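Local coordinates for putative curved DNA-binding protein (Chaetomium thermophilum var. thermophilum DSM 1495, PDB 4IPA) that probably acts in ribosome biogenesis as a thermophilic Arx1 related to methionine aminopeptidases, and may bind DNA, at residues Gly248-Val253 with Leu346-Ile351; Ala160-Leu165 with Ile356-Gly361; Thr27-Ala32 with Tyr127-Cys132; Thr216-Asp221 with Lys228-Leu233. All coordinates share one frame; numbering follows the deposited sequence.

Contact 1 (Gly248-Val253 with Leu346-Ile351)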
loop_
_atom_site.group_PDB
_atom_site.type_symbol
_atom_site.label_atom_id
_atom_site.label_comp_id
_atom_site.label_asym_id
_atom_site.label_seq_id
_atom_site.Cartn_x
_atom_site.Cartn_y
_atom_site.Cartn_z
ATOM N N GLY A 248 3.419 14.906 13.692
ATOM C CA GLY A 248 1.994 15.172 13.521
ATOM C C GLY A 248 1.371 14.477 12.305
ATOM O O GLY A 248 0.151 14.352 12.217
ATOM N N ASP A 249 2.205 14.020 11.367
ATOM C CA ASP A 249 1.723 13.400 10.124
ATOM C C ASP A 249 1.355 11.920 10.282
ATOM O O ASP A 249 2.000 11.177 11.034
ATOM C CB ASP A 249 2.800 13.449 9.038
ATOM C CG ASP A 249 2.982 14.829 8.404
ATOM O OD1 ASP A 249 2.246 15.790 8.725
ATOM O OD2 ASP A 249 3.883 14.929 7.544
ATOM N N VAL A 250 0.333 11.488 9.548
ATOM C CA VAL A 250 0.194 10.067 9.231
ATOM C C VAL A 250 0.402 9.800 7.725
ATOM O O VAL A 250 -0.160 10.498 6.861
ATOM C CB VAL A 250 -1.148 9.490 9.715
ATOM C CG1 VAL A 250 -1.329 8.077 9.191
ATOM C CG2 VAL A 250 -1.202 9.509 11.234
ATOM N N TRP A 251 1.215 8.785 7.422
ATOM C CA TRP A 251 1.539 8.429 6.046
ATOM C C TRP A 251 1.234 6.971 5.697
ATOM O O TRP A 251 1.413 6.060 6.513
ATOM C CB TRP A 251 3.023 8.647 5.785
ATOM C CG TRP A 251 3.452 10.052 5.661
ATOM C CD1 TRP A 251 3.629 10.949 6.678
ATOM C CD2 TRP A 251 3.817 10.730 4.453
ATOM N NE1 TRP A 251 4.052 12.148 6.176
ATOM C CE2 TRP A 251 4.192 12.042 4.812
ATOM C CE3 TRP A 251 3.874 10.351 3.099
ATOM C CZ2 TRP A 251 4.611 12.989 3.873
ATOM C CZ3 TRP A 251 4.289 11.280 2.163
ATOM C CH2 TRP A 251 4.656 12.594 2.558
ATOM N N GLY A 252 0.804 6.757 4.457
ATOM C CA GLY A 252 0.790 5.427 3.878
ATOM C C GLY A 252 2.098 5.243 3.121
ATOM O O GLY A 252 2.277 5.762 2.023
ATOM N N VAL A 253 3.036 4.522 3.722
ATOM C CA VAL A 253 4.360 4.398 3.146
ATOM C C VAL A 253 4.489 3.122 2.315
ATOM O O VAL A 253 4.325 2.007 2.846
ATOM C CB VAL A 253 5.452 4.378 4.238
ATOM C CG1 VAL A 253 6.836 4.205 3.587
ATOM C CG2 VAL A 253 5.391 5.657 5.108
ATOM N N LEU A 346 3.425 -1.983 2.167
ATOM C CA LEU A 346 2.741 -0.740 2.429
ATOM C C LEU A 346 2.442 -0.737 3.919
ATOM O O LEU A 346 1.814 -1.659 4.456
ATOM C CB LEU A 346 1.459 -0.604 1.582
ATOM C CG LEU A 346 0.989 0.833 1.281
ATOM C CD1 LEU A 346 -0.078 0.923 0.151
ATOM C CD2 LEU A 346 0.499 1.535 2.546
ATOM N N THR A 347 2.928 0.301 4.578
ATOM C CA THR A 347 2.788 0.445 6.010
ATOM C C THR A 347 2.146 1.800 6.282
ATOM O O THR A 347 2.553 2.812 5.712
ATOM C CB THR A 347 4.178 0.405 6.690
ATOM O OG1 THR A 347 4.880 -0.788 6.297
ATOM C CG2 THR A 347 4.046 0.445 8.209
ATOM N N THR A 348 1.151 1.836 7.154
ATOM C CA THR A 348 0.612 3.115 7.610
ATOM C C THR A 348 1.322 3.534 8.897
ATOM O O THR A 348 1.267 2.817 9.888
ATOM C CB THR A 348 -0.902 3.028 7.837
ATOM O OG1 THR A 348 -1.548 2.807 6.577
ATOM C CG2 THR A 348 -1.431 4.347 8.472
ATOM N N ILE A 349 2.006 4.673 8.870
ATOM C CA ILE A 349 2.775 5.125 10.030
ATOM C C ILE A 349 2.253 6.406 10.664
ATOM O O ILE A 349 1.547 7.195 10.034
ATOM C CB ILE A 349 4.249 5.411 9.681
ATOM C CG1 ILE A 349 4.333 6.626 8.747
ATOM C CG2 ILE A 349 4.938 4.159 9.127
ATOM C CD1 ILE A 349 5.741 7.049 8.387
ATOM N N ALA A 350 2.646 6.611 11.918
ATOM C CA ALA A 350 2.462 7.893 12.578
ATOM C C ALA A 350 3.823 8.485 12.946
ATOM O O ALA A 350 4.728 7.774 13.382
ATOM C CB ALA A 350 1.594 7.741 13.811
ATOM N N ILE A 351 3.959 9.788 12.744
ATOM C CA ILE A 351 5.167 10.495 13.092
ATOM C C ILE A 351 4.869 11.339 14.312
ATOM O O ILE A 351 4.037 12.238 14.253
ATOM C CB ILE A 351 5.628 11.402 11.946
ATOM C CG1 ILE A 351 5.698 10.591 10.640
ATOM C CG2 ILE A 351 6.967 12.034 12.290
ATOM C CD1 ILE A 351 6.313 11.323 9.432
HETATM O O HOH W 1 5.850 -0.052 3.787
#
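Leu-346 begins the pairing of two antiparallel strands by setting its CA against Val-253 O, while its CD2 lies 4.1 Å from Gly-252 C, beside a residue that has no side chain. Thr-347 and Val-253 form a hydrogen-bonded pair, in which Val-253 N reaches Thr-347 O at 2.7 Å and Thr-347 N answers to Val-253 O. Water 1 donates to that same Val-253 O and accepts from Thr-347 OG1, tying the hydroxyl back to the opposite strand. Thr-348 faces Gly-252, and its CG2 meets Val-250 CG1 at 3.8 Å; its OG1 is hydrogen-bonded to Ile-130 O, on strand 127-136. Ile-349 returns to the face of Val-253 and Trp-251. Its CG1 stands between the backbone N and the carbonyl carbon (chi1 67°), 3.8 Å from Trp-251 CB. The extended second torsion (177°) then carries CD1 to within 3.6 Å of Val-253 CG2. Ala-350 offers only CB, 4.2 Å from Val-250 CG2. Ile-351 closes the run: its N bonds to Asp-249 O, its O receives Gly-248 N, and its CD1 approaches Trp-251 CD1 obliquely at 3.9 Å. The indole is also tethered within its own strand, NE1 donating to Asp-249 OD2 at 3.1 Å on the anti side, tilted out of the carboxylate plane; that oxygen is salt-bridged to Lys-229 as well. The pair occupies the middle of an antiparallel sheet, between strands 210-220 and 355-360; Leu-164 and Leu-165 of helix 148-167 pack on the Val-253 and Ile-349 face, and Phe-220 touches Thr-348 on the other.

Contact 2 (Ala160-Leu165 with Ile356-Gly361)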
loop_
_atom_site.group_PDB
_atom_site.type_symbol
_atom_site.label_atom_id
_atom_site.label_comp_id
_atom_site.label_asym_id
_atom_site.label_seq_id
_atom_site.Cartn_x
_atom_site.Cartn_y
_atom_site.Cartn_z
ATOM N N ALA A 160 14.599 -1.749 1.253
ATOM C CA ALA A 160 14.128 -0.490 0.710
ATOM C C ALA A 160 13.161 0.147 1.721
ATOM O O ALA A 160 13.215 1.356 1.984
ATOM C CB ALA A 160 13.453 -0.718 -0.631
ATOM N N ASN A 161 12.291 -0.680 2.301
ATOM C CA ASN A 161 11.293 -0.209 3.258
ATOM C C ASN A 161 11.930 0.321 4.552
ATOM O O ASN A 161 11.566 1.396 5.043
ATOM C CB ASN A 161 10.275 -1.309 3.564
ATOM C CG ASN A 161 9.077 -0.799 4.337
ATOM O OD1 ASN A 161 8.508 0.236 3.999
ATOM N ND2 ASN A 161 8.693 -1.519 5.397
ATOM N N GLU A 162 12.890 -0.429 5.085
ATOM C CA GLU A 162 13.623 -0.018 6.280
ATOM C C GLU A 162 14.382 1.290 6.065
ATOM O O GLU A 162 14.429 2.136 6.954
ATOM C CB GLU A 162 14.601 -1.111 6.730
ATOM C CG GLU A 162 13.916 -2.387 7.204
ATOM C CD GLU A 162 12.998 -2.154 8.399
ATOM O OE1 GLU A 162 13.464 -1.569 9.398
ATOM O OE2 GLU A 162 11.812 -2.554 8.342
ATOM N N VAL A 163 14.986 1.443 4.893
ATOM C CA VAL A 163 15.680 2.676 4.556
ATOM C C VAL A 163 14.700 3.845 4.390
ATOM O O VAL A 163 14.889 4.897 4.994
ATOM C CB VAL A 163 16.559 2.528 3.299
ATOM C CG1 VAL A 163 17.164 3.891 2.893
ATOM C CG2 VAL A 163 17.651 1.515 3.564
ATOM N N LEU A 164 13.658 3.661 3.586
ATOM C CA LEU A 164 12.642 4.708 3.393
ATOM C C LEU A 164 12.070 5.229 4.719
ATOM O O LEU A 164 12.000 6.435 4.947
ATOM C CB LEU A 164 11.497 4.206 2.502
ATOM C CG LEU A 164 10.360 5.203 2.287
ATOM C CD1 LEU A 164 10.931 6.570 1.893
ATOM C CD2 LEU A 164 9.338 4.700 1.239
ATOM N N LEU A 165 11.657 4.318 5.590
ATOM C CA LEU A 165 11.105 4.709 6.884
ATOM C C LEU A 165 12.064 5.613 7.690
ATOM O O LEU A 165 11.632 6.589 8.316
ATOM C CB LEU A 165 10.702 3.469 7.693
ATOM C CG LEU A 165 9.489 2.684 7.161
ATOM C CD1 LEU A 165 9.220 1.399 7.977
ATOM C CD2 LEU A 165 8.237 3.566 7.110
ATOM N N ILE A 356 8.927 7.496 14.586
ATOM C CA ILE A 356 7.980 6.851 13.699
ATOM C C ILE A 356 7.470 5.555 14.278
ATOM O O ILE A 356 8.260 4.661 14.605
ATOM C CB ILE A 356 8.601 6.603 12.304
ATOM C CG1 ILE A 356 8.663 7.930 11.536
ATOM C CG2 ILE A 356 7.807 5.543 11.530
ATOM C CD1 ILE A 356 9.139 7.809 10.126
ATOM N N THR A 357 6.143 5.475 14.391
ATOM C CA THR A 357 5.432 4.275 14.835
ATOM C C THR A 357 4.646 3.640 13.688
ATOM O O THR A 357 3.924 4.331 12.949
ATOM C CB THR A 357 4.403 4.628 15.937
ATOM O OG1 THR A 357 5.054 5.353 16.978
ATOM C CG2 THR A 357 3.780 3.362 16.529
ATOM N N ARG A 358 4.761 2.324 13.552
ATOM C CA ARG A 358 3.992 1.600 12.538
ATOM C C ARG A 358 2.609 1.281 13.100
ATOM O O ARG A 358 2.436 0.295 13.807
ATOM C CB ARG A 358 4.699 0.304 12.123
ATOM C CG ARG A 358 6.168 0.476 11.747
ATOM C CD ARG A 358 6.810 -0.838 11.223
ATOM N NE ARG A 358 8.257 -0.842 11.465
ATOM C CZ ARG A 358 9.189 -1.189 10.581
ATOM N NH1 ARG A 358 8.847 -1.582 9.363
ATOM N NH2 ARG A 358 10.476 -1.157 10.924
ATOM N N ILE A 359 1.630 2.128 12.812
ATOM C CA ILE A 359 0.287 1.906 13.328
ATOM C C ILE A 359 -0.254 0.595 12.775
ATOM O O ILE A 359 -0.817 -0.223 13.500
ATOM C CB ILE A 359 -0.667 3.025 12.885
ATOM C CG1 ILE A 359 -0.020 4.394 13.090
ATOM C CG2 ILE A 359 -1.998 2.922 13.608
ATOM C CD1 ILE A 359 -0.836 5.536 12.476
ATOM N N GLY A 360 -0.075 0.421 11.472
ATOM C CA GLY A 360 -0.640 -0.706 10.754
ATOM C C GLY A 360 0.205 -1.079 9.555
ATOM O O GLY A 360 0.540 -0.242 8.706
ATOM N N GLY A 361 0.574 -2.347 9.492
ATOM C CA GLY A 361 1.370 -2.815 8.389
ATOM C C GLY A 361 1.446 -4.313 8.418
ATOM O O GLY A 361 0.822 -4.957 9.262
HETATM O O HOH W 2 6.618 -2.126 7.967
#
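Arg-358 reaches from its strand to Glu-162 on the helix, where an extended arginine meets a bent glutamate in a salt bridge. Arginine CG lies beside the backbone N, anti to the carbonyl carbon (chi1 -50°), and the chain is extended from there to NE. Glutamate instead bends at chi2 (-60°), and the two side chains meet nearly perpendicular. Their flat groups are nevertheless nearly coplanar, 20° apart. NH1 and NH2 approach end-on and converge on a single oxygen: Arg-358 NH2 meets the syn lone pair of Glu-162 OE2 at 3.2 Å, and Arg-358 NH1 donates to the same atom at 3.3 Å, from the syn side but out of the carboxylate plane. A weak bond joins NH2 to OE1, whose stronger partner is Arg-166. In the pita-bread fold of the M24 family, to which this protein belongs, helices pack against curved antiparallel sheets; here helix 148-167 lies over the sheet edged by strand 355-360, in which Ile-359 and Gly-360 both face Thr-348 as a classic beta bulge. Leu-165 CD1 lies over one face of the guanidinium, toward its rim and 3.3 Å from Arg-358 NH1. Water 2 sits at the edge of that group, accepting from Arg-358 NH1 at 2.7 Å and weakly from Asn-161 ND2. Ile-356 CD1 abuts Leu-165 O at 3.3 Å.

Contact 3 (Thr27-Ala32 with Tyr127-Cys132)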
loop_
_atom_site.group_PDB
_atom_site.type_symbol
_atom_site.label_atom_id
_atom_site.label_comp_id
_atom_site.label_asym_id
_atom_site.label_seq_id
_atom_site.Cartn_x
_atom_site.Cartn_y
_atom_site.Cartn_z
ATOM N N THR A 27 -6.091 6.785 18.192
ATOM C CA THR A 27 -6.838 5.590 18.587
ATOM C C THR A 27 -7.764 5.065 17.481
ATOM O O THR A 27 -7.976 3.857 17.368
ATOM C CB THR A 27 -7.649 5.855 19.895
ATOM O OG1 THR A 27 -6.737 6.186 20.953
ATOM C CG2 THR A 27 -8.461 4.635 20.307
ATOM N N LYS A 28 -8.304 5.967 16.671
ATOM C CA LYS A 28 -9.145 5.568 15.547
ATOM C C LYS A 28 -8.308 4.948 14.430
ATOM O O LYS A 28 -8.690 3.931 13.863
ATOM C CB LYS A 28 -9.974 6.758 15.043
ATOM C CG LYS A 28 -11.135 7.120 15.977
ATOM C CD LYS A 28 -11.744 8.486 15.674
ATOM C CE LYS A 28 -12.956 8.737 16.582
ATOM N NZ LYS A 28 -13.436 10.148 16.524
ATOM N N TYR A 29 -7.170 5.568 14.117
ATOM C CA TYR A 29 -6.192 4.948 13.235
ATOM C C TYR A 29 -5.826 3.576 13.770
ATOM O O TYR A 29 -5.805 2.601 13.029
ATOM C CB TYR A 29 -4.933 5.799 13.135
ATOM C CG TYR A 29 -4.992 6.885 12.097
ATOM C CD1 TYR A 29 -5.067 6.575 10.748
ATOM C CD2 TYR A 29 -4.940 8.219 12.458
ATOM C CE1 TYR A 29 -5.107 7.555 9.803
ATOM C CE2 TYR A 29 -4.980 9.216 11.508
ATOM C CZ TYR A 29 -5.068 8.871 10.186
ATOM O OH TYR A 29 -5.103 9.844 9.237
ATOM N N LYS A 30 -5.553 3.492 15.068
ATOM C CA LYS A 30 -5.148 2.215 15.658
ATOM C C LYS A 30 -6.244 1.147 15.591
ATOM O O LYS A 30 -5.959 -0.035 15.389
ATOM C CB LYS A 30 -4.674 2.390 17.106
ATOM C CG LYS A 30 -4.267 1.086 17.777
ATOM C CD LYS A 30 -2.878 0.655 17.322
ATOM C CE LYS A 30 -2.530 -0.735 17.820
ATOM N NZ LYS A 30 -1.364 -1.276 17.081
ATOM N N THR A 31 -7.496 1.551 15.771
ATOM C CA THR A 31 -8.591 0.600 15.657
ATOM C C THR A 31 -8.651 0.072 14.228
ATOM O O THR A 31 -8.850 -1.118 14.000
ATOM C CB THR A 31 -9.952 1.243 15.972
ATOM O OG1 THR A 31 -9.893 1.920 17.225
ATOM C CG2 THR A 31 -11.019 0.166 16.033
ATOM N N ALA A 32 -8.495 0.981 13.270
ATOM C CA ALA A 32 -8.439 0.609 11.866
ATOM C C ALA A 32 -7.289 -0.357 11.563
ATOM O O ALA A 32 -7.471 -1.314 10.831
ATOM C CB ALA A 32 -8.333 1.854 10.995
ATOM N N TYR A 127 -10.506 8.043 9.312
ATOM C CA TYR A 127 -9.084 7.770 9.513
ATOM C C TYR A 127 -8.755 6.336 9.095
ATOM O O TYR A 127 -9.123 5.364 9.770
ATOM C CB TYR A 127 -8.658 8.074 10.963
ATOM C CG TYR A 127 -9.000 9.506 11.361
ATOM C CD1 TYR A 127 -8.310 10.579 10.810
ATOM C CD2 TYR A 127 -10.042 9.781 12.238
ATOM C CE1 TYR A 127 -8.622 11.888 11.142
ATOM C CE2 TYR A 127 -10.372 11.099 12.581
ATOM C CZ TYR A 127 -9.657 12.141 12.029
ATOM O OH TYR A 127 -9.971 13.445 12.346
ATOM N N GLY A 128 -8.066 6.217 7.964
ATOM C CA GLY A 128 -7.810 4.919 7.371
ATOM C C GLY A 128 -6.386 4.416 7.504
ATOM O O GLY A 128 -5.428 5.204 7.554
ATOM N N THR A 129 -6.252 3.096 7.581
ATOM C CA THR A 129 -4.949 2.457 7.527
ATOM C C THR A 129 -4.979 1.506 6.350
ATOM O O THR A 129 -5.886 0.690 6.242
ATOM C CB THR A 129 -4.679 1.610 8.791
ATOM O OG1 THR A 129 -5.717 0.633 8.914
ATOM C CG2 THR A 129 -4.669 2.488 10.045
ATOM N N ILE A 130 -3.999 1.614 5.466
ATOM C CA ILE A 130 -3.859 0.671 4.368
ATOM C C ILE A 130 -2.599 -0.165 4.617
ATOM O O ILE A 130 -1.571 0.373 5.043
ATOM C CB ILE A 130 -3.789 1.402 3.001
ATOM C CG1 ILE A 130 -5.028 2.285 2.814
ATOM C CG2 ILE A 130 -3.681 0.399 1.845
ATOM C CD1 ILE A 130 -5.047 3.073 1.507
ATOM N N VAL A 131 -2.693 -1.478 4.399
ATOM C CA VAL A 131 -1.553 -2.373 4.585
ATOM C C VAL A 131 -1.346 -3.214 3.336
ATOM O O VAL A 131 -2.304 -3.541 2.642
ATOM C CB VAL A 131 -1.749 -3.357 5.789
ATOM C CG1 VAL A 131 -1.896 -2.612 7.091
ATOM C CG2 VAL A 131 -2.957 -4.257 5.572
ATOM N N CYS A 132 -0.094 -3.562 3.058
ATOM C CA CYS A 132 0.221 -4.485 1.978
ATOM C C CYS A 132 1.396 -5.356 2.397
ATOM O O CYS A 132 2.457 -4.837 2.756
ATOM C CB CYS A 132 0.568 -3.754 0.675
ATOM S SG CYS A 132 1.030 -4.873 -0.729
#
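Behind Lys-28 and Tyr-29, which meet Tyr-127, the carbonyl Thr-27 O is gripped from opposite faces of its plane by Thr-31 N and by Thr-31 OG1, the latter at 2.7 Å. That turn carries Lys-28 and Tyr-29. Tyr-29 lays one ring face under Tyr-127 CB, which stands 3.6 Å from the ring centroid and only 6° off the normal, a CH-pi contact almost directly over the ring centre. The two rings themselves are oblique, their planes 53° apart, and Tyr-29 OH comes to the edge of the other ring, 3.6 Å from Tyr-127 CD1. Gly-128 O lies in the plane of the Tyr-29 ring, 3.3 Å from CE1. Helix 23-46 here packs against strand 127-136, an outer strand of a three-stranded antiparallel sheet within the methionine-aminopeptidase-like fold, the short segments crossing at -38°. Farther along, Thr-129 has OG1 between its backbone N and carbonyl carbon, which sets it 3.6 Å from Ala-32 CB, and it is hydrogen-bonded to Ser-36 OG. Thr-129 CG2 lies 3.2 Å from Tyr-29 O. Lys-28 runs extended beyond CG, touching Tyr-127 CD2 with CD at 4.0 Å before NZ forms salt bridges to Asp-24 and Asp-125.

Contact 4 (Thr216-Asp221 with Lys228-Leu233)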
loop_
_atom_site.group_PDB
_atom_site.type_symbol
_atom_site.label_atom_id
_atom_site.label_comp_id
_atom_site.label_asym_id
_atom_site.label_seq_id
_atom_site.Cartn_x
_atom_site.Cartn_y
_atom_site.Cartn_z
ATOM N N THR A 216 4.560 5.505 -4.818
ATOM C CA THR A 216 4.248 6.744 -4.123
ATOM C C THR A 216 3.788 6.516 -2.688
ATOM O O THR A 216 2.935 5.670 -2.427
ATOM C CB THR A 216 3.133 7.514 -4.871
ATOM O OG1 THR A 216 3.538 7.743 -6.223
ATOM C CG2 THR A 216 2.839 8.869 -4.188
ATOM N N SER A 217 4.357 7.282 -1.765
ATOM C CA SER A 217 3.857 7.355 -0.397
ATOM C C SER A 217 3.014 8.617 -0.206
ATOM O O SER A 217 3.368 9.684 -0.678
ATOM C CB SER A 217 5.030 7.313 0.576
ATOM O OG SER A 217 5.728 6.081 0.430
ATOM N N TRP A 218 1.885 8.490 0.472
ATOM C CA TRP A 218 0.949 9.610 0.590
ATOM C C TRP A 218 0.677 10.001 2.034
ATOM O O TRP A 218 0.530 9.147 2.907
ATOM C CB TRP A 218 -0.405 9.255 -0.007
ATOM C CG TRP A 218 -0.470 9.090 -1.478
ATOM C CD1 TRP A 218 -0.349 7.931 -2.173
ATOM C CD2 TRP A 218 -0.730 10.115 -2.444
ATOM N NE1 TRP A 218 -0.496 8.166 -3.521
ATOM C CE2 TRP A 218 -0.736 9.501 -3.715
ATOM C CE3 TRP A 218 -0.949 11.493 -2.361
ATOM C CZ2 TRP A 218 -0.959 10.212 -4.890
ATOM C CZ3 TRP A 218 -1.172 12.207 -3.536
ATOM C CH2 TRP A 218 -1.174 11.562 -4.780
ATOM N N LEU A 219 0.569 11.300 2.261
ATOM C CA LEU A 219 0.038 11.806 3.503
ATOM C C LEU A 219 -1.416 11.352 3.612
ATOM O O LEU A 219 -2.157 11.413 2.641
ATOM C CB LEU A 219 0.111 13.336 3.503
ATOM C CG LEU A 219 -0.298 14.055 4.788
ATOM C CD1 LEU A 219 0.695 13.753 5.912
ATOM C CD2 LEU A 219 -0.398 15.563 4.554
ATOM N N PHE A 220 -1.818 10.869 4.778
ATOM C CA PHE A 220 -3.233 10.597 5.033
ATOM C C PHE A 220 -3.808 11.740 5.881
ATOM O O PHE A 220 -3.076 12.433 6.599
ATOM C CB PHE A 220 -3.450 9.280 5.797
ATOM C CG PHE A 220 -3.135 8.026 5.008
ATOM C CD1 PHE A 220 -2.647 8.091 3.710
ATOM C CD2 PHE A 220 -3.343 6.774 5.579
ATOM C CE1 PHE A 220 -2.358 6.929 2.988
ATOM C CE2 PHE A 220 -3.064 5.605 4.865
ATOM C CZ PHE A 220 -2.567 5.685 3.562
ATOM N N ASP A 221 -5.116 11.925 5.798
ATOM C CA ASP A 221 -5.821 12.790 6.728
ATOM C C ASP A 221 -7.273 12.333 6.796
ATOM O O ASP A 221 -7.639 11.323 6.185
ATOM C CB ASP A 221 -5.726 14.252 6.312
ATOM C CG ASP A 221 -5.910 15.206 7.491
ATOM O OD1 ASP A 221 -6.285 14.747 8.595
ATOM O OD2 ASP A 221 -5.693 16.421 7.314
ATOM N N LYS A 228 -1.958 16.010 0.968
ATOM C CA LYS A 228 -1.331 17.158 0.304
ATOM C C LYS A 228 0.186 17.078 0.248
ATOM O O LYS A 228 0.836 17.958 -0.295
ATOM C CB LYS A 228 -1.790 18.490 0.916
ATOM C CG LYS A 228 -1.425 18.662 2.366
ATOM C CD LYS A 228 -1.884 20.007 2.917
ATOM C CE LYS A 228 -1.573 20.104 4.415
ATOM N NZ LYS A 228 -1.960 21.426 5.016
ATOM N N LYS A 229 0.745 16.010 0.797
ATOM C CA LYS A 229 2.160 15.733 0.622
ATOM C C LYS A 229 2.317 14.314 0.086
ATOM O O LYS A 229 1.515 13.433 0.405
ATOM C CB LYS A 229 2.914 15.914 1.947
ATOM C CG LYS A 229 2.552 17.231 2.653
ATOM C CD LYS A 229 3.443 17.571 3.861
ATOM C CE LYS A 229 3.340 16.571 4.982
ATOM N NZ LYS A 229 3.945 17.120 6.242
ATOM N N LYS A 230 3.345 14.098 -0.732
ATOM C CA LYS A 230 3.634 12.768 -1.246
ATOM C C LYS A 230 5.112 12.612 -1.620
ATOM O O LYS A 230 5.783 13.567 -2.038
ATOM C CB LYS A 230 2.767 12.454 -2.462
ATOM C CG LYS A 230 3.214 13.175 -3.707
ATOM C CD LYS A 230 2.142 13.184 -4.777
ATOM C CE LYS A 230 2.500 14.157 -5.886
ATOM N NZ LYS A 230 1.406 14.231 -6.906
ATOM N N ILE A 231 5.607 11.395 -1.459
ATOM C CA ILE A 231 6.947 11.059 -1.899
ATOM C C ILE A 231 6.848 10.111 -3.081
ATOM O O ILE A 231 6.235 9.057 -2.978
ATOM C CB ILE A 231 7.723 10.386 -0.770
ATOM C CG1 ILE A 231 7.912 11.386 0.381
ATOM C CG2 ILE A 231 9.066 9.875 -1.280
ATOM C CD1 ILE A 231 8.586 10.797 1.605
ATOM N N ILE A 232 7.421 10.486 -4.215
ATOM C CA ILE A 232 7.370 9.610 -5.370
ATOM C C ILE A 232 8.747 9.037 -5.677
ATOM O O ILE A 232 9.641 9.779 -6.069
ATOM C CB ILE A 232 6.852 10.334 -6.608
ATOM C CG1 ILE A 232 5.521 11.023 -6.309
ATOM C CG2 ILE A 232 6.739 9.345 -7.788
ATOM C CD1 ILE A 232 4.890 11.698 -7.520
ATOM N N LEU A 233 8.916 7.722 -5.503
ATOM C CA LEU A 233 10.204 7.067 -5.786
ATOM C C LEU A 233 10.481 6.927 -7.292
ATOM O O LEU A 233 9.555 6.690 -8.081
ATOM C CB LEU A 233 10.245 5.681 -5.157
ATOM C CG LEU A 233 10.026 5.592 -3.661
ATOM C CD1 LEU A 233 10.043 4.138 -3.269
ATOM C CD2 LEU A 233 11.087 6.407 -2.883
#
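Ser-217 and Ile-231 form a hydrogen-bonded pair of a beta hairpin whose arms, strands 210-220 and 230-232, run antiparallel at the border of the five-stranded sheet. Ser-217 N reaches Ile-231 O at 2.9 Å in the carbonyl plane, and Ile-231 N returns the bond to Ser-217 O. Closer to the turn, Leu-219 N donates to Lys-229 O at 3.0 Å, almost straight (170° at the hydrogen). Beyond the Ser-217 pair, away from the turn, Thr-216 CA makes a CA-H...O contact of 3.3 Å with Ile-231 O. Carbon packing gathers on the face of Trp-218 and Lys-230, which run alongside each other in the same direction; lysine CB and CD rest over an indole face to which Thr-216 CG2 also turns, toward the rim. Thr-216 OG1 lies 3.8 Å from Ile-232 CG1, though its hydrogen bond goes to Ser-214 O. Separately, Leu-219 CD2 lies 3.9 Å from Lys-229 CG. Two polar ends find partners beyond the hairpin: Ser-217 OG bonds to Glu-254 N, and Lys-229 NZ is salt-bridged to Asp-249 and hydrogen-bonded to Val-244 O. A CH-pi contact sets Lys-230 CD 4.0 Å from the centroid of the Trp-218 six-membered ring, 29° off its normal.

Overall arrangement
Contacts 1, 2 and 4 all involve one five-stranded antiparallel sheet: contact 1 joins two of its inner strands, contact 4 pairs one border strand with its neighbour, and contact 2 brings a helix over the other border strand. Contact 3 belongs to the second, three-stranded sheet, whose strand 127-136 touches strand 342-352 of contact 1. Chemistry follows position. The buried core of contact 1 relies on backbone bonds and aliphatic branches, whereas partly buried contact 4 mixes similar backbone pairing with lysine chains laid on leucine and indole. Both helix-strand contacts lack backbone bonds between their segments; contact 2 relies on a salt bridge to an exposed arginine, contact 3 on tyrosine packing.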